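Local coordinates for capsid protein VP1 (Human polyomavirus 12, PDB 6Y5Z), which probably assembles as disulfide-linked pentamers into the T=7 icosahedral shell of the virus and takes part in attachment to host cells, at residues 52-58 against 143-149; 106-110 against 249-254; 120-126 against 243-249; 126-130 against 264-268; 134-139 against 172-176. All blocks are in the same frame, centred on the assembly; numbering follows the deposited sequence.

Contact 1 (52-58 against 143-149); sequences RETDRPP and SHLVQYP
Arg56 meets Gln147, and Arg52 meets Leu145, where residues 52-58 lie against residues 143-149, two irregular loops of the polyomavirus coat protein, the second built on a type I beta turn from Ser143 to Val146. Between the backbones runs one hydrogen bond, Gln147 N to Asp55 O, 2.9 Å long and almost straight at 173°. Among side chains, Arg56 NE donates to Gln147 OE1 at 3.0 Å. The oxygen sits in the guanidinium plane, the donor stands above the plane of the amide, and the two flat groups are turned 75° apart. Gln147 CG is anti to the carbonyl carbon (chi1 -54°) with the chain extended beyond it, which carries the amide to Arg56. Ser143 OG accepts from Leu145 N, an ST turn within the beta turn.

Leu145 CD1 packs over one face of the Arg52 guanidinium, 3.7 Å from Arg52 NH1. Apolar contact comes from Pro57 CD, 3.6 Å from Val146 CG1. The Arg52 guanidinium bonds Thr38 of a neighbouring subunit and makes a cation-pi contact with Trp39 there, and Asp55 OD1 bonds His106 of that subunit. Waters fill in between the loops. One accepts a hydrogen bond from Ser143 OG and donates to Arg52 O and Asp55 OD2; the other donates to Pro57 O at 2.9 Å and to Gln147 O at 2.7 Å.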
# COMPACT_ATOMS: atom_id res chain seq x y z
N ARG D 52 -10.94 -35.46 -2.59
CA ARG D 52 -11.55 -34.76 -1.43
C ARG D 52 -11.82 -35.74 -0.30
O ARG D 52 -11.74 -35.34 0.86
CB ARG D 52 -12.89 -34.12 -1.79
CG ARG D 52 -12.81 -32.68 -2.24
CD ARG D 52 -14.19 -32.11 -2.41
NE ARG D 52 -14.61 -31.18 -1.37
CZ ARG D 52 -15.87 -31.00 -1.00
NH1 ARG D 52 -16.84 -31.71 -1.54
NH2 ARG D 52 -16.19 -30.09 -0.09
N GLU D 53 -12.10 -37.01 -0.63
CA GLU D 53 -12.52 -38.04 0.36
C GLU D 53 -11.31 -38.74 0.98
O GLU D 53 -11.51 -39.55 1.88
CB GLU D 53 -13.40 -39.09 -0.33
CG GLU D 53 -14.70 -38.54 -0.85
CD GLU D 53 -14.65 -37.73 -2.13
OE1 GLU D 53 -13.64 -37.80 -2.91
OE2 GLU D 53 -15.66 -37.00 -2.37
N THR D 54 -10.09 -38.50 0.48
CA THR D 54 -8.86 -39.14 1.01
C THR D 54 -7.92 -38.09 1.60
O THR D 54 -6.72 -38.32 1.63
CB THR D 54 -8.14 -39.94 -0.08
OG1 THR D 54 -7.78 -39.04 -1.13
CG2 THR D 54 -9.01 -41.05 -0.62
N ASP D 55 -8.46 -36.96 2.03
CA ASP D 55 -7.65 -35.81 2.50
C ASP D 55 -7.35 -36.06 3.99
O ASP D 55 -8.26 -35.83 4.81
CB ASP D 55 -8.40 -34.53 2.22
CG ASP D 55 -7.62 -33.26 2.52
OD1 ASP D 55 -6.42 -33.35 2.83
OD2 ASP D 55 -8.26 -32.21 2.40
N ARG D 56 -6.15 -36.57 4.28
CA ARG D 56 -5.75 -37.09 5.61
C ARG D 56 -4.42 -36.47 5.98
O ARG D 56 -3.38 -37.11 5.93
CB ARG D 56 -5.64 -38.63 5.57
CG ARG D 56 -6.97 -39.34 5.38
CD ARG D 56 -6.83 -40.83 5.08
NE ARG D 56 -8.15 -41.30 4.69
CZ ARG D 56 -8.45 -42.14 3.70
NH1 ARG D 56 -7.50 -42.68 2.96
NH2 ARG D 56 -9.72 -42.44 3.48
N PRO D 57 -4.38 -35.16 6.31
CA PRO D 57 -3.11 -34.49 6.55
C PRO D 57 -2.44 -34.98 7.82
O PRO D 57 -3.11 -35.07 8.85
CB PRO D 57 -3.51 -33.03 6.73
CG PRO D 57 -4.91 -33.12 7.25
CD PRO D 57 -5.53 -34.26 6.47
N PRO D 58 -1.13 -35.33 7.79
CA PRO D 58 -0.38 -35.61 9.01
C PRO D 58 -0.28 -34.34 9.88
O PRO D 58 -0.19 -33.25 9.32
CB PRO D 58 0.97 -36.12 8.46
CG PRO D 58 0.62 -36.67 7.10
CD PRO D 58 -0.34 -35.63 6.58
N SER D 143 -12.84 -27.43 3.55
CA SER D 143 -13.51 -28.68 3.13
C SER D 143 -14.03 -29.42 4.37
O SER D 143 -13.22 -29.70 5.28
CB SER D 143 -12.61 -29.57 2.33
OG SER D 143 -13.21 -30.86 2.21
N HIS D 144 -15.31 -29.74 4.38
CA HIS D 144 -15.92 -30.52 5.48
C HIS D 144 -15.44 -31.97 5.45
O HIS D 144 -15.67 -32.67 6.46
CB HIS D 144 -17.45 -30.38 5.43
CG HIS D 144 -18.12 -31.18 4.38
ND1 HIS D 144 -18.72 -32.42 4.64
CD2 HIS D 144 -18.36 -30.91 3.07
CE1 HIS D 144 -19.27 -32.88 3.53
NE2 HIS D 144 -19.06 -31.99 2.54
N LEU D 145 -14.77 -32.43 4.39
CA LEU D 145 -14.44 -33.86 4.23
C LEU D 145 -13.04 -34.19 4.76
O LEU D 145 -12.69 -35.39 4.76
CB LEU D 145 -14.59 -34.26 2.76
CG LEU D 145 -16.03 -34.29 2.25
CD1 LEU D 145 -16.06 -34.53 0.76
CD2 LEU D 145 -16.82 -35.37 2.99
N VAL D 146 -12.27 -33.20 5.21
CA VAL D 146 -10.89 -33.49 5.71
C VAL D 146 -11.01 -34.44 6.91
O VAL D 146 -11.88 -34.22 7.76
CB VAL D 146 -10.11 -32.21 6.08
CG1 VAL D 146 -8.71 -32.53 6.60
CG2 VAL D 146 -10.03 -31.23 4.92
N GLN D 147 -10.13 -35.44 6.95
CA GLN D 147 -9.98 -36.37 8.09
C GLN D 147 -8.76 -35.93 8.90
O GLN D 147 -7.61 -36.19 8.46
CB GLN D 147 -9.81 -37.80 7.55
CG GLN D 147 -10.92 -38.21 6.61
CD GLN D 147 -10.65 -39.58 6.02
OE1 GLN D 147 -10.22 -40.49 6.72
NE2 GLN D 147 -10.82 -39.70 4.72
N TYR D 148 -8.99 -35.24 10.01
CA TYR D 148 -7.90 -34.70 10.86
C TYR D 148 -7.31 -35.85 11.67
O TYR D 148 -8.01 -36.79 12.03
CB TYR D 148 -8.39 -33.51 11.69
CG TYR D 148 -8.53 -32.30 10.81
CD1 TYR D 148 -7.42 -31.68 10.26
CD2 TYR D 148 -9.78 -31.84 10.44
CE1 TYR D 148 -7.56 -30.61 9.39
CE2 TYR D 148 -9.94 -30.76 9.57
CZ TYR D 148 -8.82 -30.16 9.03
OH TYR D 148 -8.94 -29.12 8.15
N PRO D 149 -5.99 -35.81 11.93
CA PRO D 149 -5.31 -36.84 12.70
C PRO D 149 -5.71 -36.77 14.18
O PRO D 149 -6.20 -35.75 14.64
CB PRO D 149 -3.82 -36.53 12.52
CG PRO D 149 -3.78 -35.06 12.17
CD PRO D 149 -5.08 -34.75 11.47
O HOH W 1 -11.22 -32.68 1.62
O HOH W 2 -5.12 -37.08 9.10

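Contact 2 (106-110 against 249-254)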
# COMPACT_ATOMS: atom_id res chain seq x y z
N HIS D 106 21.94 -18.70 0.75
CA HIS D 106 23.08 -19.61 0.47
C HIS D 106 22.76 -21.02 0.98
O HIS D 106 23.57 -21.92 0.72
CB HIS D 106 24.38 -19.06 1.06
CG HIS D 106 24.35 -19.01 2.54
ND1 HIS D 106 24.50 -20.13 3.31
CD2 HIS D 106 24.17 -17.97 3.40
CE1 HIS D 106 24.38 -19.80 4.58
NE2 HIS D 106 24.18 -18.49 4.66
N ASP D 107 21.67 -21.20 1.71
CA ASP D 107 21.29 -22.54 2.24
C ASP D 107 20.93 -23.46 1.07
O ASP D 107 20.88 -23.01 -0.09
CB ASP D 107 20.13 -22.46 3.22
CG ASP D 107 20.01 -23.65 4.16
OD1 ASP D 107 20.88 -24.60 4.12
OD2 ASP D 107 19.05 -23.63 4.94
N TYR D 108 20.75 -24.74 1.39
CA TYR D 108 20.42 -25.78 0.39
C TYR D 108 18.98 -25.55 -0.07
O TYR D 108 18.04 -26.05 0.57
CB TYR D 108 20.65 -27.14 1.05
CG TYR D 108 20.37 -28.32 0.16
CD1 TYR D 108 20.80 -28.36 -1.15
CD2 TYR D 108 19.69 -29.41 0.67
CE1 TYR D 108 20.56 -29.48 -1.94
CE2 TYR D 108 19.45 -30.53 -0.11
CZ TYR D 108 19.88 -30.56 -1.41
OH TYR D 108 19.62 -31.67 -2.16
N MET D 109 18.85 -24.77 -1.15
CA MET D 109 17.59 -24.15 -1.63
C MET D 109 17.47 -24.36 -3.15
O MET D 109 18.52 -24.65 -3.78
CB MET D 109 17.64 -22.66 -1.29
CG MET D 109 17.63 -22.43 0.22
SD MET D 109 18.18 -20.79 0.77
CE MET D 109 16.72 -19.80 0.47
N THR D 110 16.27 -24.23 -3.69
CA THR D 110 16.01 -24.14 -5.15
C THR D 110 16.85 -22.99 -5.70
O THR D 110 16.96 -21.96 -5.03
CB THR D 110 14.53 -23.81 -5.44
OG1 THR D 110 13.76 -24.88 -4.90
CG2 THR D 110 14.23 -23.68 -6.92
N PHE D 249 9.04 -22.52 2.52
CA PHE D 249 10.46 -22.79 2.22
C PHE D 249 10.52 -23.96 1.24
O PHE D 249 9.77 -24.92 1.43
CB PHE D 249 11.17 -23.13 3.53
CG PHE D 249 12.64 -23.44 3.41
CD1 PHE D 249 13.08 -24.75 3.26
CD2 PHE D 249 13.60 -22.44 3.49
CE1 PHE D 249 14.42 -25.04 3.14
CE2 PHE D 249 14.95 -22.74 3.41
CZ PHE D 249 15.36 -24.04 3.21
N THR D 250 11.40 -23.89 0.24
CA THR D 250 11.66 -25.05 -0.64
C THR D 250 13.14 -25.43 -0.56
O THR D 250 14.00 -24.67 -1.03
CB THR D 250 11.24 -24.79 -2.09
OG1 THR D 250 9.92 -24.25 -2.12
CG2 THR D 250 11.28 -26.05 -2.93
N ALA D 251 13.41 -26.60 -0.02
CA ALA D 251 14.77 -27.17 0.09
C ALA D 251 15.25 -27.60 -1.29
O ALA D 251 14.42 -28.00 -2.15
CB ALA D 251 14.78 -28.34 1.03
N GLY D 252 16.57 -27.65 -1.47
CA GLY D 252 17.17 -28.03 -2.76
C GLY D 252 17.07 -29.52 -3.06
O GLY D 252 17.46 -29.90 -4.17
N SER D 253 16.52 -30.30 -2.14
CA SER D 253 16.33 -31.77 -2.27
C SER D 253 15.13 -32.10 -3.17
O SER D 253 14.93 -33.30 -3.48
CB SER D 253 16.20 -32.39 -0.91
OG SER D 253 15.16 -31.76 -0.18
N GLY D 254 14.31 -31.11 -3.56
CA GLY D 254 13.12 -31.38 -4.38
C GLY D 254 12.27 -30.16 -4.61
O GLY D 254 12.83 -29.04 -4.59
O HOH W 3 14.22 -22.52 -2.47
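A lone beta bridge, Met109 with Ala251, ties the loop 106-110 to the type I beta turn from Ala251 to Gly254 that follows strand 237-250. A direct backbone hydrogen bond runs from Gly252 N to Tyr108 O, 3.0 Å, with the donor 54° out of the carbonyl plane. The Tyr108 ring then lies against the turn: Gly252 CA sits over one face, 3.9 Å from the ring centroid and 16° off its normal, a CH-pi contact made possible by the lack of a side chain at Gly252. With CG anti to the backbone N (chi1 -180°), the ring reaches along the turn until Tyr108 OH is 3.3 Å from Ser253 CA. Tyr108 N is held in turn by Asp107 OD1 at 2.7 Å. Next to this, His106 bonds Asp55 and Glu185 of a neighbouring subunit, placing the loop at a pentamer interface. At the far end Thr110 OG1 touches Thr250 CG2 at 3.4 Å, and a water accepts from Thr110 N and donates to Thr250 O, the water oxygen lying 2.6 Å from Thr250 O.

Contact 3 (120-126 against 243-249); sequences VVGSTYH and CDVMGWF
His126 and Asp244 point to the same face of an antiparallel strand pair in a sheet of the jelly roll and cross there at about a right angle. His126 ND1 donates to Asp244 OD1 over 2.6 Å at 168°; the oxygen lies in the imidazole plane and uses its anti lone pair, although ring and carboxylate planes are 40° apart. Met246 SD comes to the same ring at its edge, 3.5 Å from His126 CE1, brought round by bends at chi2 and chi3. The side chains of Tyr125 and Val245 lie on the opposite face, and Cys243 CB is at the edge of the Tyr125 ring, 4.1 Å from Tyr125 CD2. Tyr125 and Val245 form a hydrogen-bonded pair, as do Val121 and Trp248, but the register slips by one between them. In that interval the Trp248 indole lies against the backbone of Gly122 and Ser123, its CZ3 3.4 Å from Ser123 N. Val120 CG2 meets the edge of the Phe249 ring and lies 3.9 Å from Phe249 CB. Asp244 OD1 also makes a salt bridge to Arg264 of the next strand, so a single buried oxygen receives two donors; this would favour an ionised carboxylate and help fix the rotation of the His126 ring.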
# COMPACT_ATOMS: atom_id res chain seq x y z
N VAL D 120 11.96 -17.80 1.17
CA VAL D 120 10.59 -18.11 1.63
C VAL D 120 9.59 -17.15 0.98
O VAL D 120 9.75 -15.91 1.11
CB VAL D 120 10.49 -18.06 3.16
CG1 VAL D 120 9.05 -18.13 3.62
CG2 VAL D 120 11.29 -19.21 3.78
N VAL D 121 8.57 -17.71 0.35
CA VAL D 121 7.50 -16.90 -0.28
C VAL D 121 6.17 -17.65 -0.15
O VAL D 121 6.15 -18.88 0.09
CB VAL D 121 7.80 -16.56 -1.75
CG1 VAL D 121 8.97 -15.60 -1.91
CG2 VAL D 121 8.05 -17.81 -2.56
N GLY D 122 5.09 -16.94 -0.40
CA GLY D 122 3.74 -17.52 -0.41
C GLY D 122 2.84 -16.85 0.60
O GLY D 122 3.01 -15.66 0.89
N SER D 123 1.85 -17.59 1.07
CA SER D 123 0.75 -17.06 1.90
C SER D 123 1.27 -16.74 3.31
O SER D 123 2.09 -17.49 3.85
CB SER D 123 -0.39 -18.02 1.95
OG SER D 123 -1.02 -18.16 0.68
N THR D 124 0.85 -15.61 3.83
CA THR D 124 1.22 -15.14 5.18
C THR D 124 -0.03 -15.03 6.04
O THR D 124 -1.12 -14.69 5.56
CB THR D 124 2.01 -13.84 5.12
OG1 THR D 124 1.21 -12.86 4.50
CG2 THR D 124 3.29 -13.99 4.34
N TYR D 125 0.14 -15.35 7.31
CA TYR D 125 -0.95 -15.30 8.30
C TYR D 125 -0.32 -14.84 9.61
O TYR D 125 0.54 -15.55 10.16
CB TYR D 125 -1.63 -16.66 8.44
CG TYR D 125 -2.80 -16.65 9.37
CD1 TYR D 125 -4.04 -16.22 8.91
CD2 TYR D 125 -2.68 -17.04 10.68
CE1 TYR D 125 -5.14 -16.17 9.75
CE2 TYR D 125 -3.78 -17.03 11.52
CZ TYR D 125 -5.01 -16.62 11.05
OH TYR D 125 -6.09 -16.57 11.88
N HIS D 126 -0.69 -13.64 10.04
CA HIS D 126 -0.17 -13.04 11.28
C HIS D 126 -1.35 -12.79 12.19
O HIS D 126 -2.37 -12.26 11.71
CB HIS D 126 0.59 -11.75 11.04
CG HIS D 126 1.85 -11.97 10.30
ND1 HIS D 126 2.95 -12.55 10.89
CD2 HIS D 126 2.20 -11.68 9.03
CE1 HIS D 126 3.92 -12.63 10.01
NE2 HIS D 126 3.48 -12.09 8.86
N CYS D 243 -0.06 -16.51 15.84
CA CYS D 243 0.48 -17.35 14.75
C CYS D 243 1.15 -16.40 13.77
O CYS D 243 0.59 -15.31 13.51
CB CYS D 243 -0.63 -18.15 14.10
SG CYS D 243 0.02 -19.33 12.90
N ASP D 244 2.30 -16.78 13.26
CA ASP D 244 3.08 -15.94 12.33
C ASP D 244 3.71 -16.81 11.26
O ASP D 244 4.92 -17.11 11.33
CB ASP D 244 4.10 -15.11 13.11
CG ASP D 244 3.40 -14.10 14.00
OD1 ASP D 244 2.86 -13.12 13.43
OD2 ASP D 244 3.35 -14.31 15.26
N VAL D 245 2.90 -17.18 10.28
CA VAL D 245 3.32 -17.93 9.07
C VAL D 245 3.91 -16.93 8.08
O VAL D 245 3.19 -16.00 7.69
CB VAL D 245 2.15 -18.68 8.41
CG1 VAL D 245 2.58 -19.32 7.10
CG2 VAL D 245 1.57 -19.72 9.36
N MET D 246 5.14 -17.16 7.63
CA MET D 246 5.86 -16.24 6.71
C MET D 246 5.78 -16.71 5.26
O MET D 246 6.14 -15.93 4.38
CB MET D 246 7.33 -16.14 7.11
CG MET D 246 7.53 -15.55 8.48
SD MET D 246 6.94 -13.85 8.62
CE MET D 246 8.01 -12.99 7.46
N GLY D 247 5.31 -17.93 5.02
CA GLY D 247 5.23 -18.50 3.67
C GLY D 247 5.78 -19.90 3.66
O GLY D 247 5.82 -20.54 4.74
N TRP D 248 6.24 -20.33 2.49
CA TRP D 248 6.81 -21.69 2.31
C TRP D 248 8.28 -21.61 1.93
O TRP D 248 8.67 -20.79 1.08
CB TRP D 248 6.02 -22.51 1.28
CG TRP D 248 4.61 -22.74 1.71
CD1 TRP D 248 4.16 -23.56 2.71
CD2 TRP D 248 3.44 -22.12 1.16
NE1 TRP D 248 2.80 -23.49 2.81
CE2 TRP D 248 2.33 -22.60 1.89
CE3 TRP D 248 3.23 -21.20 0.13
CZ2 TRP D 248 1.04 -22.16 1.63
CZ3 TRP D 248 1.95 -20.78 -0.14
CH2 TRP D 248 0.87 -21.26 0.60
N PHE D 249 9.04 -22.52 2.52
CA PHE D 249 10.46 -22.79 2.22
C PHE D 249 10.52 -23.96 1.24
O PHE D 249 9.77 -24.92 1.43
CB PHE D 249 11.17 -23.13 3.53
CG PHE D 249 12.64 -23.44 3.41
CD1 PHE D 249 13.08 -24.75 3.26
CD2 PHE D 249 13.60 -22.44 3.49
CE1 PHE D 249 14.42 -25.04 3.14
CE2 PHE D 249 14.95 -22.74 3.41
CZ PHE D 249 15.36 -24.04 3.21
O HOH W 4 5.55 -14.92 2.03

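Contact 4 (126-130 against 264-268); sequences HMFAV and RYFNV
Phe128 lies over one face of the Arg264 guanidinium, its CB 3.5 Å above that plane and its ring tilted only 22° from it. The closest atoms are Phe128 CD1 and Arg264 NH2, 3.4 Å apart. At the guanidinium edge, near its plane, comes His126 CB, 4.3 Å from Arg264 NH1. The Phe128 ring stacks with Phe200 of strand 197-204. The Phe266 ring has Val130 CG2 at its edge, 4.1 Å from Phe266 CD2, whereas Ala129 O and Phe128 CB approach its CE2 corner obliquely.

Two torsions set up the main pair. Phe128 CG stands between its own N and carbonyl carbon, the crowded position (chi1 71°), and Arg264 leaves its strand extended, then bends at chi3, which lays the guanidinium beside Phe128. Further along, Val130 CG1 and Val268 CG2 meet tip to tip at 4.1 Å. The strands 126-130 and 264-268 are not paired: their axes come no closer than 9.9 Å and run 27° from parallel, so the contact across the interior of the jelly roll is made mostly by side chains.

All three guanidinium nitrogens are hydrogen-bonded; NH2 bonds Thr94 OG1, and NH1 has Asp244 as its salt-bridge partner. The buried arginine charge is thus probably balanced by that carboxylate, while the aromatic and aliphatic groups supply the surrounding packing.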
# COMPACT_ATOMS: atom_id res chain seq x y z
N HIS D 126 -0.69 -13.64 10.04
CA HIS D 126 -0.17 -13.04 11.28
C HIS D 126 -1.35 -12.79 12.19
O HIS D 126 -2.37 -12.26 11.71
CB HIS D 126 0.59 -11.75 11.04
CG HIS D 126 1.85 -11.97 10.30
ND1 HIS D 126 2.95 -12.55 10.89
CD2 HIS D 126 2.20 -11.68 9.03
CE1 HIS D 126 3.92 -12.63 10.01
NE2 HIS D 126 3.48 -12.09 8.86
N MET D 127 -1.25 -13.20 13.44
CA MET D 127 -2.27 -12.77 14.42
C MET D 127 -1.64 -12.79 15.81
O MET D 127 -0.71 -13.58 16.08
CB MET D 127 -3.51 -13.66 14.35
CG MET D 127 -3.28 -15.04 14.87
SD MET D 127 -3.67 -15.06 16.61
CE MET D 127 -5.42 -14.69 16.40
N PHE D 128 -2.10 -11.87 16.63
CA PHE D 128 -1.75 -11.93 18.06
C PHE D 128 -2.96 -11.48 18.86
O PHE D 128 -3.85 -10.77 18.35
CB PHE D 128 -0.52 -11.11 18.40
CG PHE D 128 -0.72 -9.63 18.34
CD1 PHE D 128 -0.61 -8.95 17.13
CD2 PHE D 128 -0.98 -8.90 19.49
CE1 PHE D 128 -0.78 -7.57 17.09
CE2 PHE D 128 -1.12 -7.53 19.44
CZ PHE D 128 -1.03 -6.87 18.24
N ALA D 129 -3.02 -11.95 20.09
CA ALA D 129 -4.10 -11.61 21.00
C ALA D 129 -3.54 -11.53 22.41
O ALA D 129 -2.60 -12.26 22.75
CB ALA D 129 -5.24 -12.59 20.93
N VAL D 130 -4.11 -10.60 23.15
CA VAL D 130 -3.82 -10.42 24.59
C VAL D 130 -5.17 -10.41 25.30
O VAL D 130 -6.01 -9.59 24.93
CB VAL D 130 -3.01 -9.13 24.84
CG1 VAL D 130 -2.73 -8.90 26.32
CG2 VAL D 130 -1.73 -9.13 24.03
N ARG D 264 7.25 -14.71 18.22
CA ARG D 264 6.70 -13.39 18.56
C ARG D 264 7.04 -13.06 20.01
O ARG D 264 6.80 -13.88 20.91
CB ARG D 264 5.20 -13.38 18.32
CG ARG D 264 4.51 -12.08 18.70
CD ARG D 264 3.05 -12.08 18.32
NE ARG D 264 2.76 -11.96 16.89
CZ ARG D 264 2.57 -10.82 16.22
NH1 ARG D 264 2.27 -10.85 14.93
NH2 ARG D 264 2.70 -9.66 16.84
N TYR D 265 7.48 -11.83 20.21
CA TYR D 265 7.68 -11.20 21.53
C TYR D 265 6.44 -10.41 21.93
O TYR D 265 5.82 -9.72 21.07
CB TYR D 265 8.86 -10.24 21.45
CG TYR D 265 9.16 -9.48 22.71
CD1 TYR D 265 9.74 -10.09 23.80
CD2 TYR D 265 8.84 -8.14 22.79
CE1 TYR D 265 10.01 -9.37 24.96
CE2 TYR D 265 9.16 -7.40 23.92
CZ TYR D 265 9.70 -8.02 25.02
OH TYR D 265 9.98 -7.22 26.10
N PHE D 266 6.15 -10.42 23.23
CA PHE D 266 5.10 -9.61 23.87
C PHE D 266 5.70 -8.91 25.08
O PHE D 266 6.37 -9.58 25.89
CB PHE D 266 3.93 -10.45 24.39
CG PHE D 266 3.15 -11.22 23.35
CD1 PHE D 266 3.65 -12.39 22.78
CD2 PHE D 266 1.87 -10.82 23.01
CE1 PHE D 266 2.89 -13.11 21.88
CE2 PHE D 266 1.11 -11.55 22.11
CZ PHE D 266 1.61 -12.71 21.56
N ASN D 267 5.44 -7.61 25.22
CA ASN D 267 5.69 -6.89 26.50
C ASN D 267 4.40 -6.16 26.83
O ASN D 267 4.09 -5.16 26.16
CB ASN D 267 6.89 -5.95 26.43
CG ASN D 267 7.23 -5.39 27.80
OD1 ASN D 267 6.37 -5.24 28.64
ND2 ASN D 267 8.51 -5.18 28.07
N VAL D 268 3.69 -6.68 27.81
CA VAL D 268 2.34 -6.17 28.20
C VAL D 268 2.47 -5.32 29.45
O VAL D 268 3.07 -5.78 30.45
CB VAL D 268 1.34 -7.31 28.40
CG1 VAL D 268 -0.04 -6.80 28.78
CG2 VAL D 268 1.26 -8.18 27.15

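Contact 5 (134-139 against 172-176); sequences PLDLQG and AKAKL
Leu137 and Ala174 exchange two backbone hydrogen bonds at the middle of an antiparallel pair, Leu137 N to Ala174 O at 2.8 Å and Ala174 N to Leu137 O at 3.1 Å. Leu176 N to Leu135 O and Gly139 N to Ala172 O extend the pairing on either side. The side chains of Leu137 and Ala174 lie on one face, those of Asp136, Gln138, Lys173 and Lys175 on the other. There Lys173 NZ donates to Gln138 OE1, 2.8 Å away and nearly along the C=O axis. Gln138 bends at chi2 (69°), which brings its NE2 back to Gly139 O at 2.9 Å, in the carbonyl plane and on a lone pair. The amide is therefore gripped at both ends. Leu137 CD1 packs on Leu176 CB at 3.8 Å and Leu135 CD2 on Leu176 CD2 at 4.0 Å. Asp136 OD1 and Lys175 NZ stay 4.9 Å apart.

In the next shell, Asp190 forms a salt bridge with Lys173 NZ, Asp169 O takes a further bond from Gln138 NE2, and Asn194 N donates to Asp136 OD2. The whole is a small three-stranded antiparallel sheet beside the jelly roll, ordered within this chain 173-175, 136-139, 187-189.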
# COMPACT_ATOMS: atom_id res chain seq x y z
N PRO D 134 -8.74 -17.42 27.92
CA PRO D 134 -8.32 -17.97 26.64
C PRO D 134 -9.07 -17.32 25.47
O PRO D 134 -10.23 -16.93 25.60
CB PRO D 134 -8.66 -19.46 26.76
CG PRO D 134 -8.65 -19.71 28.27
CD PRO D 134 -9.21 -18.45 28.87
N LEU D 135 -8.38 -17.22 24.34
CA LEU D 135 -8.97 -16.72 23.08
C LEU D 135 -10.16 -17.62 22.69
O LEU D 135 -10.01 -18.85 22.64
CB LEU D 135 -7.88 -16.70 22.00
CG LEU D 135 -8.33 -16.27 20.60
CD1 LEU D 135 -8.64 -14.79 20.59
CD2 LEU D 135 -7.25 -16.59 19.58
N ASP D 136 -11.30 -17.02 22.41
CA ASP D 136 -12.49 -17.74 21.88
C ASP D 136 -12.29 -18.00 20.38
O ASP D 136 -11.88 -17.04 19.66
CB ASP D 136 -13.77 -16.96 22.12
CG ASP D 136 -14.10 -16.78 23.59
OD1 ASP D 136 -14.21 -17.83 24.27
OD2 ASP D 136 -14.23 -15.62 24.05
N LEU D 137 -12.51 -19.24 19.95
CA LEU D 137 -12.32 -19.69 18.55
C LEU D 137 -13.66 -20.09 17.94
O LEU D 137 -14.53 -20.69 18.63
CB LEU D 137 -11.35 -20.87 18.50
CG LEU D 137 -9.94 -20.62 19.03
CD1 LEU D 137 -9.15 -21.92 19.04
CD2 LEU D 137 -9.24 -19.56 18.21
N GLN D 138 -13.81 -19.80 16.65
CA GLN D 138 -14.96 -20.20 15.83
C GLN D 138 -14.41 -21.16 14.77
O GLN D 138 -13.44 -20.80 14.05
CB GLN D 138 -15.64 -18.98 15.22
CG GLN D 138 -16.59 -19.33 14.09
CD GLN D 138 -17.83 -20.06 14.55
OE1 GLN D 138 -18.56 -19.56 15.40
NE2 GLN D 138 -18.12 -21.19 13.91
N GLY D 139 -14.97 -22.36 14.69
CA GLY D 139 -14.55 -23.33 13.69
C GLY D 139 -15.09 -23.00 12.31
O GLY D 139 -16.21 -22.52 12.19
N ALA D 172 -19.76 -24.60 16.33
CA ALA D 172 -18.31 -24.92 16.30
C ALA D 172 -17.54 -23.90 17.14
O ALA D 172 -16.86 -23.03 16.58
CB ALA D 172 -17.81 -24.99 14.89
N LYS D 173 -17.71 -23.97 18.46
CA LYS D 173 -17.08 -23.03 19.41
C LYS D 173 -16.04 -23.78 20.22
O LYS D 173 -16.31 -24.90 20.69
CB LYS D 173 -18.09 -22.41 20.37
CG LYS D 173 -19.25 -21.70 19.72
CD LYS D 173 -18.82 -20.48 18.92
CE LYS D 173 -19.98 -19.58 18.58
NZ LYS D 173 -19.59 -18.42 17.75
N ALA D 174 -14.91 -23.15 20.47
CA ALA D 174 -13.86 -23.70 21.34
C ALA D 174 -13.04 -22.56 21.94
O ALA D 174 -13.26 -21.39 21.60
CB ALA D 174 -13.00 -24.68 20.59
N LYS D 175 -12.21 -22.89 22.91
CA LYS D 175 -11.24 -21.95 23.53
C LYS D 175 -9.83 -22.40 23.21
O LYS D 175 -9.56 -23.60 23.22
CB LYS D 175 -11.51 -21.90 25.03
CG LYS D 175 -12.85 -21.28 25.38
CD LYS D 175 -13.24 -21.33 26.82
CE LYS D 175 -14.64 -20.79 27.00
NZ LYS D 175 -14.90 -20.32 28.38
N LEU D 176 -8.93 -21.44 22.94
CA LEU D 176 -7.52 -21.76 22.63
C LEU D 176 -6.81 -22.06 23.95
O LEU D 176 -6.28 -21.12 24.58
CB LEU D 176 -6.89 -20.60 21.86
CG LEU D 176 -5.42 -20.79 21.49
CD1 LEU D 176 -5.18 -22.14 20.82
CD2 LEU D 176 -4.94 -19.65 20.60
O HOH W 5 -5.72 -18.32 24.33
O HOH W 6 -15.92 -19.81 23.21

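How the contacts relate
Contacts 3 and 4 form one continuous network: they share His126, and Asp244 OD1 of contact 3 meets Arg264 NH1 of contact 4 in a 2.8 Å salt bridge. Contact 5 packs onto contact 4 where Leu135 CD1 lies 4.1 Å from Ala129 CB, setting the small sheet against the jelly roll. Contact 2 continues strand 237-250 beyond contact 3 through Phe249, their centres about 16 Å apart. Contact 1 stands clear of contact 2 within the chain, with nearest atoms about 15 Å apart, yet loops 52-58 and 106-110 face each other across the subunit boundary, where Asp55 of one chain bonds His106 of the next.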